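PDB 5X55: probable uracil-DNA glycosylase from Acanthamoeba polyphaga mimivirus, which is probably a viral member of the uracil-DNA glycosylase superfamily, with a four-stranded parallel sheet flanked by helices. Local coordinates for residues D105-H110 with P212-V217; S256-V261 with R270-F275; Y322-T327 with P343-V348. One frame throughout, in Å; residues are numbered along the deposited sequence.

Interaction 1: residues D105-H110 with P212-V217; sequences DANNYH and PLNCPV
Asp105 and Leu213 form a single backbone bridge between two irregular loops, closed by Ala106 N donating to Leu213 O at 3.0 Å. Leu213 lies inside a type II beta turn that runs from Pro212 to Cys215. Beyond the bridge, Asn214 supplies the polar side-chain link. Its ND2 donates to Asp105 OD1 at 2.8 Å, and the acceptor lies close to the amide plane of Asn214. Asp105 OD1 also accepts from the backbone N of Asn107 at 3.0 Å, which makes an Asx turn. The two donors meet OD1 from opposite faces of the carboxylate plane. The other oxygen, OD2, accepts from Asn108 ND2. Asp105 CB leads away from 212-217, but with CG anti to the backbone N (chi1 177°) the carboxylate comes nearer. Asn107 ND2 sits 3.2 Å from Asn214 ND2, but both are donors and no bond forms. On the apolar side, Ala106 CB rests against Cys215 SG at 3.8 Å and, more loosely, against CB of Pro212. Cys215 also touches Cys197, and Leu213 touches His240. Three N-H groups thus surround the carboxylate of Asp105, which would be expected to stabilise its charged form while joining the two loops near the surface.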
loop_
_atom_site.group_PDB
_atom_site.type_symbol
_atom_site.label_atom_id
_atom_site.label_comp_id
_atom_site.label_asym_id
_atom_site.label_seq_id
_atom_site.Cartn_x
_atom_site.Cartn_y
_atom_site.Cartn_z
ATOM N N ASP A 105 13.386 6.919 10.070
ATOM C CA ASP A 105 13.984 6.427 11.306
ATOM C C ASP A 105 13.073 6.795 12.472
ATOM O O ASP A 105 12.814 7.984 12.713
ATOM C CB ASP A 105 15.379 7.017 11.495
ATOM C CG ASP A 105 16.033 6.595 12.801
ATOM O OD1 ASP A 105 15.587 5.621 13.453
ATOM O OD2 ASP A 105 17.031 7.246 13.168
ATOM N N ALA A 106 12.580 5.777 13.189
ATOM C CA ALA A 106 11.694 6.047 14.327
ATOM C C ALA A 106 12.388 6.880 15.410
ATOM O O ALA A 106 11.728 7.663 16.098
ATOM C CB ALA A 106 11.164 4.739 14.912
ATOM N N ASN A 107 13.710 6.741 15.566
ATOM C CA ASN A 107 14.449 7.554 16.527
ATOM C C ASN A 107 14.643 9.000 16.074
ATOM O O ASN A 107 15.100 9.818 16.873
ATOM C CB ASN A 107 15.821 6.945 16.798
ATOM C CG ASN A 107 15.741 5.556 17.413
ATOM O OD1 ASN A 107 14.828 5.244 18.174
ATOM N ND2 ASN A 107 16.699 4.715 17.071
ATOM N N ASN A 108 14.321 9.339 14.823
ATOM C CA ASN A 108 14.520 10.688 14.303
ATOM C C ASN A 108 13.307 11.080 13.455
ATOM O O ASN A 108 13.386 11.360 12.254
ATOM C CB ASN A 108 15.832 10.769 13.529
ATOM C CG ASN A 108 17.032 10.821 14.447
ATOM O OD1 ASN A 108 17.458 11.901 14.859
ATOM N ND2 ASN A 108 17.569 9.654 14.800
ATOM N N TYR A 109 12.166 11.135 14.122
ATOM C CA TYR A 109 10.847 11.185 13.499
ATOM C C TYR A 109 10.243 12.558 13.770
ATOM O O TYR A 109 9.787 12.826 14.880
ATOM C CB TYR A 109 9.990 10.066 14.080
ATOM C CG TYR A 109 8.699 9.755 13.358
ATOM C CD1 TYR A 109 7.511 10.396 13.702
ATOM C CD2 TYR A 109 8.660 8.778 12.373
ATOM C CE1 TYR A 109 6.336 10.095 13.061
ATOM C CE2 TYR A 109 7.489 8.468 11.717
ATOM C CZ TYR A 109 6.327 9.126 12.065
ATOM O OH TYR A 109 5.158 8.806 11.414
ATOM N N HIS A 110 10.219 13.424 12.759
ATOM C CA HIS A 110 9.789 14.802 12.975
ATOM C C HIS A 110 8.564 15.184 12.160
ATOM O O HIS A 110 8.276 16.373 12.013
ATOM C CB HIS A 110 10.954 15.749 12.699
ATOM C CG HIS A 110 12.143 15.452 13.551
ATOM N ND1 HIS A 110 12.104 15.543 14.927
ATOM C CD2 HIS A 110 13.373 14.981 13.239
ATOM C CE1 HIS A 110 13.272 15.183 15.424
ATOM N NE2 HIS A 110 14.062 14.842 14.421
ATOM N N PRO A 212 8.869 2.070 9.727
ATOM C CA PRO A 212 10.132 2.809 9.861
ATOM C C PRO A 212 11.251 1.936 10.388
ATOM O O PRO A 212 11.023 0.913 11.045
ATOM C CB PRO A 212 9.796 3.917 10.866
ATOM C CG PRO A 212 8.320 4.106 10.725
ATOM C CD PRO A 212 7.784 2.719 10.486
ATOM N N LEU A 213 12.477 2.367 10.088
ATOM C CA LEU A 213 13.662 1.778 10.700
ATOM C C LEU A 213 13.573 1.867 12.221
ATOM O O LEU A 213 12.968 2.789 12.770
ATOM C CB LEU A 213 14.918 2.507 10.221
ATOM C CG LEU A 213 15.208 2.469 8.722
ATOM C CD1 LEU A 213 16.260 3.501 8.372
ATOM C CD2 LEU A 213 15.651 1.084 8.296
ATOM N N ASN A 214 14.194 0.900 12.900
ATOM C CA ASN A 214 14.214 0.832 14.362
ATOM C C ASN A 214 12.811 0.673 14.950
ATOM O O ASN A 214 12.535 1.147 16.056
ATOM C CB ASN A 214 14.910 2.055 14.969
ATOM C CG ASN A 214 16.386 2.096 14.653
ATOM O OD1 ASN A 214 17.082 1.083 14.762
ATOM N ND2 ASN A 214 16.877 3.267 14.252
ATOM N N CYS A 215 11.910 0.043 14.201
ATOM C CA CYS A 215 10.638 -0.498 14.669
ATOM C C CYS A 215 10.691 -2.015 14.594
ATOM O O CYS A 215 11.468 -2.581 13.818
ATOM C CB CYS A 215 9.447 -0.015 13.820
ATOM S SG CYS A 215 8.999 1.731 13.937
ATOM N N PRO A 216 9.870 -2.711 15.374
ATOM C CA PRO A 216 9.773 -4.163 15.195
ATOM C C PRO A 216 9.268 -4.503 13.798
ATOM O O PRO A 216 8.443 -3.791 13.231
ATOM C CB PRO A 216 8.781 -4.590 16.284
ATOM C CG PRO A 216 8.863 -3.499 17.323
ATOM C CD PRO A 216 9.129 -2.233 16.553
ATOM N N VAL A 217 9.788 -5.587 13.234
ATOM C CA VAL A 217 9.273 -6.113 11.967
ATOM C C VAL A 217 7.924 -6.787 12.219
ATOM O O VAL A 217 7.857 -7.730 13.016
ATOM C CB VAL A 217 10.262 -7.103 11.332
ATOM C CG1 VAL A 217 9.644 -7.759 10.079
ATOM C CG2 VAL A 217 11.603 -6.420 11.015
#

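Interaction 2: residues S256-V261 with R270-F275; sequences SAFTTV and RTWESF
Trp272 lies across Phe258 and Thr259, and its indole makes most of the contact. CB of Phe258 sits over the centre of the six-membered ring, 3.7 Å from the centroid and 13° off the normal, a CH-pi contact. The backbone N of Phe258 lies over a face of the indole too, 3.5 Å from Trp272 CD1. The two aromatic rings themselves meet obliquely. At the indole edge, Trp272 NE1 donates to Thr259 OG1 at 2.8 Å with an N-H...O angle of 158°, and the oxygen lies near the ring plane. Thr259 CG2 packs beside this bond, 3.8 Å from Trp272 CZ2. Phe275 adds a third ring. Its edge, at CD2 and CE2, points to the face of Phe258 in a T-shaped pair, with centroids 5.5 Å apart and planes at 87°.

Further out, Thr259 OG1 is also bonded to His268 ND1, so this hydroxyl has a second polar partner. Thr276 OG1 is bonded to both Ser256 O and Trp272 O, tying the two segments together through the helix. Leu150 and Leu154 of helix 146-159 touch Trp272, while Leu279 touches Phe258. Trp272 is the N-cap residue of helix 273-286, and Ser256 directly follows strand 251-255. The contact is a buried aromatic cluster that joins the first turn of a helix to the chain leaving an outermost strand of the parallel sheet, within an alpha/beta fold of the uracil-DNA glycosylase superfamily.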
loop_
_atom_site.group_PDB
_atom_site.type_symbol
_atom_site.label_atom_id
_atom_site.label_comp_id
_atom_site.label_asym_id
_atom_site.label_seq_id
_atom_site.Cartn_x
_atom_site.Cartn_y
_atom_site.Cartn_z
ATOM N N SER A 256 -5.471 -0.088 0.710
ATOM C CA SER A 256 -6.737 0.346 0.125
ATOM C C SER A 256 -7.494 1.309 1.043
ATOM O O SER A 256 -8.257 2.155 0.563
ATOM C CB SER A 256 -7.597 -0.871 -0.200
ATOM O OG SER A 256 -7.841 -1.628 0.972
ATOM N N ALA A 257 -7.310 1.194 2.357
ATOM C CA ALA A 257 -7.744 2.201 3.317
ATOM C C ALA A 257 -6.520 3.019 3.710
ATOM O O ALA A 257 -5.615 2.513 4.383
ATOM C CB ALA A 257 -8.384 1.567 4.550
ATOM N N PHE A 258 -6.498 4.286 3.322
ATOM C CA PHE A 258 -5.282 5.055 3.535
ATOM C C PHE A 258 -5.063 5.478 4.982
ATOM O O PHE A 258 -3.933 5.855 5.320
ATOM C CB PHE A 258 -5.274 6.281 2.613
ATOM C CG PHE A 258 -4.877 5.961 1.193
ATOM C CD1 PHE A 258 -5.720 5.230 0.368
ATOM C CD2 PHE A 258 -3.658 6.368 0.695
ATOM C CE1 PHE A 258 -5.347 4.933 -0.939
ATOM C CE2 PHE A 258 -3.282 6.072 -0.607
ATOM C CZ PHE A 258 -4.124 5.360 -1.423
ATOM N N THR A 259 -6.080 5.419 5.842
ATOM C CA THR A 259 -5.931 5.865 7.222
ATOM C C THR A 259 -6.589 4.891 8.190
ATOM O O THR A 259 -7.440 4.086 7.818
ATOM C CB THR A 259 -6.550 7.254 7.444
ATOM O OG1 THR A 259 -7.927 7.227 7.046
ATOM C CG2 THR A 259 -5.813 8.306 6.634
ATOM N N THR A 260 -6.177 4.983 9.451
ATOM C CA THR A 260 -6.944 4.457 10.560
ATOM C C THR A 260 -6.696 5.374 11.752
ATOM O O THR A 260 -6.162 6.474 11.602
ATOM C CB THR A 260 -6.602 2.980 10.813
ATOM O OG1 THR A 260 -7.530 2.429 11.758
ATOM C CG2 THR A 260 -5.153 2.790 11.300
ATOM N N VAL A 261 -7.120 4.949 12.931
ATOM C CA VAL A 261 -6.869 5.678 14.171
ATOM C C VAL A 261 -5.847 4.884 14.962
ATOM O O VAL A 261 -5.901 3.647 14.991
ATOM C CB VAL A 261 -8.161 5.895 14.993
ATOM C CG1 VAL A 261 -7.849 6.487 16.365
ATOM C CG2 VAL A 261 -9.122 6.801 14.242
ATOM N N ARG A 270 -14.642 2.131 5.031
ATOM C CA ARG A 270 -15.518 2.638 3.978
ATOM C C ARG A 270 -14.988 3.945 3.407
ATOM O O ARG A 270 -15.177 4.221 2.215
ATOM C CB ARG A 270 -16.944 2.863 4.499
ATOM C CG ARG A 270 -17.688 1.641 5.040
ATOM C CD ARG A 270 -18.405 0.854 3.948
ATOM N NE ARG A 270 -17.807 -0.472 3.809
ATOM C CZ ARG A 270 -18.236 -1.567 4.433
ATOM N NH1 ARG A 270 -19.318 -1.521 5.244
ATOM N NH2 ARG A 270 -17.578 -2.718 4.240
ATOM N N THR A 271 -14.280 4.709 4.238
ATOM C CA THR A 271 -13.880 6.080 3.925
ATOM C C THR A 271 -13.181 6.222 2.573
ATOM O O THR A 271 -13.461 7.166 1.829
ATOM C CB THR A 271 -12.984 6.579 5.058
ATOM O OG1 THR A 271 -13.713 6.470 6.287
ATOM C CG2 THR A 271 -12.556 8.018 4.837
ATOM N N TRP A 272 -12.289 5.295 2.219
ATOM C CA TRP A 272 -11.418 5.491 1.056
ATOM C C TRP A 272 -11.797 4.663 -0.168
ATOM O O TRP A 272 -11.050 4.687 -1.160
ATOM C CB TRP A 272 -9.968 5.191 1.433
ATOM C CG TRP A 272 -9.424 6.151 2.452
ATOM C CD1 TRP A 272 -9.463 6.019 3.806
ATOM C CD2 TRP A 272 -8.757 7.390 2.185
ATOM N NE1 TRP A 272 -8.865 7.104 4.400
ATOM C CE2 TRP A 272 -8.434 7.965 3.421
ATOM C CE3 TRP A 272 -8.415 8.077 1.009
ATOM C CZ2 TRP A 272 -7.769 9.187 3.524
ATOM C CZ3 TRP A 272 -7.763 9.291 1.109
ATOM C CH2 TRP A 272 -7.439 9.829 2.354
ATOM N N GLU A 273 -12.936 3.958 -0.140
ATOM C CA GLU A 273 -13.227 2.954 -1.167
ATOM C C GLU A 273 -13.344 3.581 -2.552
ATOM O O GLU A 273 -12.837 3.024 -3.536
ATOM C CB GLU A 273 -14.512 2.179 -0.817
ATOM C CG GLU A 273 -14.382 1.198 0.375
ATOM C CD GLU A 273 -15.636 0.333 0.634
ATOM O OE1 GLU A 273 -16.787 0.836 0.574
ATOM O OE2 GLU A 273 -15.463 -0.874 0.902
ATOM N N SER A 274 -14.003 4.739 -2.659
ATOM C CA SER A 274 -14.142 5.345 -3.977
ATOM C C SER A 274 -12.814 5.920 -4.459
ATOM O O SER A 274 -12.503 5.861 -5.654
ATOM C CB SER A 274 -15.221 6.433 -3.958
ATOM O OG SER A 274 -16.456 5.894 -3.544
ATOM N N PHE A 275 -12.037 6.498 -3.550
ATOM C CA PHE A 275 -10.726 7.014 -3.920
ATOM C C PHE A 275 -9.834 5.893 -4.424
ATOM O O PHE A 275 -9.228 6.005 -5.491
ATOM C CB PHE A 275 -10.090 7.729 -2.725
ATOM C CG PHE A 275 -8.749 8.346 -3.025
ATOM C CD1 PHE A 275 -8.668 9.614 -3.577
ATOM C CD2 PHE A 275 -7.575 7.659 -2.740
ATOM C CE1 PHE A 275 -7.428 10.205 -3.850
ATOM C CE2 PHE A 275 -6.333 8.231 -2.998
ATOM C CZ PHE A 275 -6.255 9.508 -3.566
#

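Interaction 3: residues Y322-T327 with P343-V348; sequences YSVSNT and PSFNSV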
loop_
_atom_site.group_PDB
_atom_site.type_symbol
_atom_site.label_atom_id
_atom_site.label_comp_id
_atom_site.label_asym_id
_atom_site.label_seq_id
_atom_site.Cartn_x
_atom_site.Cartn_y
_atom_site.Cartn_z
ATOM N N TYR A 322 -2.033 -15.946 10.489
ATOM C CA TYR A 322 -3.296 -16.666 10.516
ATOM C C TYR A 322 -3.656 -17.292 9.172
ATOM O O TYR A 322 -4.503 -18.182 9.135
ATOM C CB TYR A 322 -4.413 -15.733 11.008
ATOM C CG TYR A 322 -4.393 -15.557 12.520
ATOM C CD1 TYR A 322 -3.940 -16.572 13.340
ATOM C CD2 TYR A 322 -4.806 -14.384 13.125
ATOM C CE1 TYR A 322 -3.897 -16.439 14.724
ATOM C CE2 TYR A 322 -4.780 -14.232 14.524
ATOM C CZ TYR A 322 -4.319 -15.267 15.314
ATOM O OH TYR A 322 -4.274 -15.144 16.686
ATOM N N SER A 323 -3.009 -16.889 8.072
ATOM C CA SER A 323 -3.366 -17.417 6.760
ATOM C C SER A 323 -2.171 -17.837 5.915
ATOM O O SER A 323 -2.369 -18.373 4.822
ATOM C CB SER A 323 -4.201 -16.385 5.988
ATOM O OG SER A 323 -3.533 -15.132 5.931
ATOM N N VAL A 324 -0.941 -17.642 6.400
ATOM C CA VAL A 324 0.234 -17.746 5.536
ATOM C C VAL A 324 0.367 -19.151 4.948
ATOM O O VAL A 324 0.754 -19.311 3.785
ATOM C CB VAL A 324 1.502 -17.319 6.311
ATOM C CG1 VAL A 324 1.691 -18.178 7.590
ATOM C CG2 VAL A 324 2.746 -17.366 5.402
ATOM N N SER A 325 0.041 -20.189 5.719
ATOM C CA SER A 325 0.262 -21.554 5.248
ATOM C C SER A 325 -1.025 -22.282 4.890
ATOM O O SER A 325 -0.992 -23.498 4.657
ATOM C CB SER A 325 1.063 -22.369 6.275
ATOM O OG SER A 325 0.552 -22.225 7.583
ATOM N N ASN A 326 -2.150 -21.574 4.818
ATOM C CA ASN A 326 -3.406 -22.138 4.353
ATOM C C ASN A 326 -3.760 -21.573 2.988
ATOM O O ASN A 326 -3.457 -20.414 2.685
ATOM C CB ASN A 326 -4.536 -21.828 5.332
ATOM C CG ASN A 326 -4.275 -22.401 6.704
ATOM O OD1 ASN A 326 -3.725 -23.500 6.830
ATOM N ND2 ASN A 326 -4.654 -21.660 7.744
ATOM N N THR A 327 -4.410 -22.400 2.168
ATOM C CA THR A 327 -5.083 -21.892 0.977
ATOM C C THR A 327 -6.119 -20.834 1.365
ATOM O O THR A 327 -6.493 -20.679 2.524
ATOM C CB THR A 327 -5.798 -23.007 0.215
ATOM O OG1 THR A 327 -6.901 -23.479 1.003
ATOM C CG2 THR A 327 -4.865 -24.147 -0.088
ATOM N N PRO A 343 -3.727 -20.705 -3.735
ATOM C CA PRO A 343 -2.728 -21.350 -2.873
ATOM C C PRO A 343 -2.330 -20.489 -1.685
ATOM O O PRO A 343 -2.583 -19.283 -1.634
ATOM C CB PRO A 343 -1.534 -21.566 -3.814
ATOM C CG PRO A 343 -1.737 -20.579 -4.930
ATOM C CD PRO A 343 -3.228 -20.494 -5.109
ATOM N N SER A 344 -1.692 -21.146 -0.715
ATOM C CA SER A 344 -1.166 -20.457 0.451
ATOM C C SER A 344 0.002 -19.545 0.074
ATOM O O SER A 344 0.769 -19.817 -0.854
ATOM C CB SER A 344 -0.702 -21.457 1.513
ATOM O OG SER A 344 0.438 -22.159 1.078
ATOM N N PHE A 345 0.145 -18.468 0.845
ATOM C CA PHE A 345 1.196 -17.496 0.588
ATOM C C PHE A 345 2.567 -18.154 0.529
ATOM O O PHE A 345 3.356 -17.876 -0.381
ATOM C CB PHE A 345 1.182 -16.407 1.665
ATOM C CG PHE A 345 2.273 -15.383 1.484
ATOM C CD1 PHE A 345 3.543 -15.586 2.038
ATOM C CD2 PHE A 345 2.044 -14.248 0.706
ATOM C CE1 PHE A 345 4.551 -14.648 1.839
ATOM C CE2 PHE A 345 3.043 -13.312 0.498
ATOM C CZ PHE A 345 4.297 -13.504 1.073
ATOM N N ASN A 346 2.878 -19.014 1.497
ATOM C CA ASN A 346 4.246 -19.512 1.586
ATOM C C ASN A 346 4.574 -20.579 0.546
ATOM O O ASN A 346 5.720 -21.022 0.493
ATOM C CB ASN A 346 4.565 -20.034 3.005
ATOM C CG ASN A 346 3.712 -21.236 3.436
ATOM O OD1 ASN A 346 2.882 -21.758 2.685
ATOM N ND2 ASN A 346 3.939 -21.685 4.670
ATOM N N SER A 347 3.621 -20.976 -0.295
ATOM C CA SER A 347 3.879 -21.962 -1.335
ATOM C C SER A 347 4.089 -21.349 -2.718
ATOM O O SER A 347 4.474 -22.073 -3.638
ATOM C CB SER A 347 2.724 -22.979 -1.403
ATOM O OG SER A 347 1.594 -22.415 -2.049
ATOM N N VAL A 348 3.850 -20.044 -2.891
ATOM C CA VAL A 348 3.946 -19.374 -4.187
ATOM C C VAL A 348 5.231 -18.572 -4.231
ATOM O O VAL A 348 5.621 -17.935 -3.241
ATOM C CB VAL A 348 2.736 -18.451 -4.441
ATOM C CG1 VAL A 348 2.857 -17.755 -5.799
ATOM C CG2 VAL A 348 1.424 -19.211 -4.339
#
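Val324 meets Phe345 and Asn346 with both its carbonyl and its side chain. Its O accepts from Asn346 N at 3.1 Å, with an N-H...O angle of 162°. CB of Phe345 lies 3.6 Å from Val324 O. The CG2 branch of Val324, anti to the backbone N, touches CD1 of Phe345 at 3.9 Å and CB of Asn346 at 4.0 Å. The Phe345 ring then leads away from the segment 322-327. It stacks on His350 and meets Trp295 edge-to-face.

Ser325 follows inside the type I turn from Ser323 to Asn326. Its CB comes within 3.4 Å of Asn346 ND2, although its bond from the backbone points away from the segment 343-348. Asn346 OD1 accepts from Ser344 OG at 3.0 Å, and this bond restrains the amide.

At Asn326 the backbone does the work. Its O approaches CA of Ser344 at 3.2 Å, a CA-H...O contact, and also lies close to CB of Ser344. The hydroxyl of Ser317 bonds to this same carbonyl and to Phe345 N, so it bridges the two segments from outside. Thr327 ends the contact, with its CA packed against the backbone of Pro343 and Ser344.

Backbone polar groups and short side chains thus close the base of the hairpin formed by strands 328-332 and 338-342. Val324 O accepts from Asn346 N, Asn326 O has the Ser317 hydroxyl as its hydrogen-bond partner, and the Ser344 hydroxyl steadies the Asn346 side chain.

In the fold
The three contacts follow one another along the chain, each closing before the next opens. None touches another. The centres of interactions 1 and 2 are about 24 Å apart, those of 1 and 3 about 29 Å, and those of 2 and 3 about 26 Å. Interaction 2 is the most buried and comes just after strand 251-255, an outermost strand of the four-stranded parallel sheet. Interaction 3 follows strand 312-316, the outermost strand at the other end. Interaction 1 ties a loop near the modelled N-terminus to the loop before helix 219-230, whose residues also touch interaction 3. Interactions 2 and 3 thus involve chain leaving the two outermost strands, while interaction 1 joins surface loops.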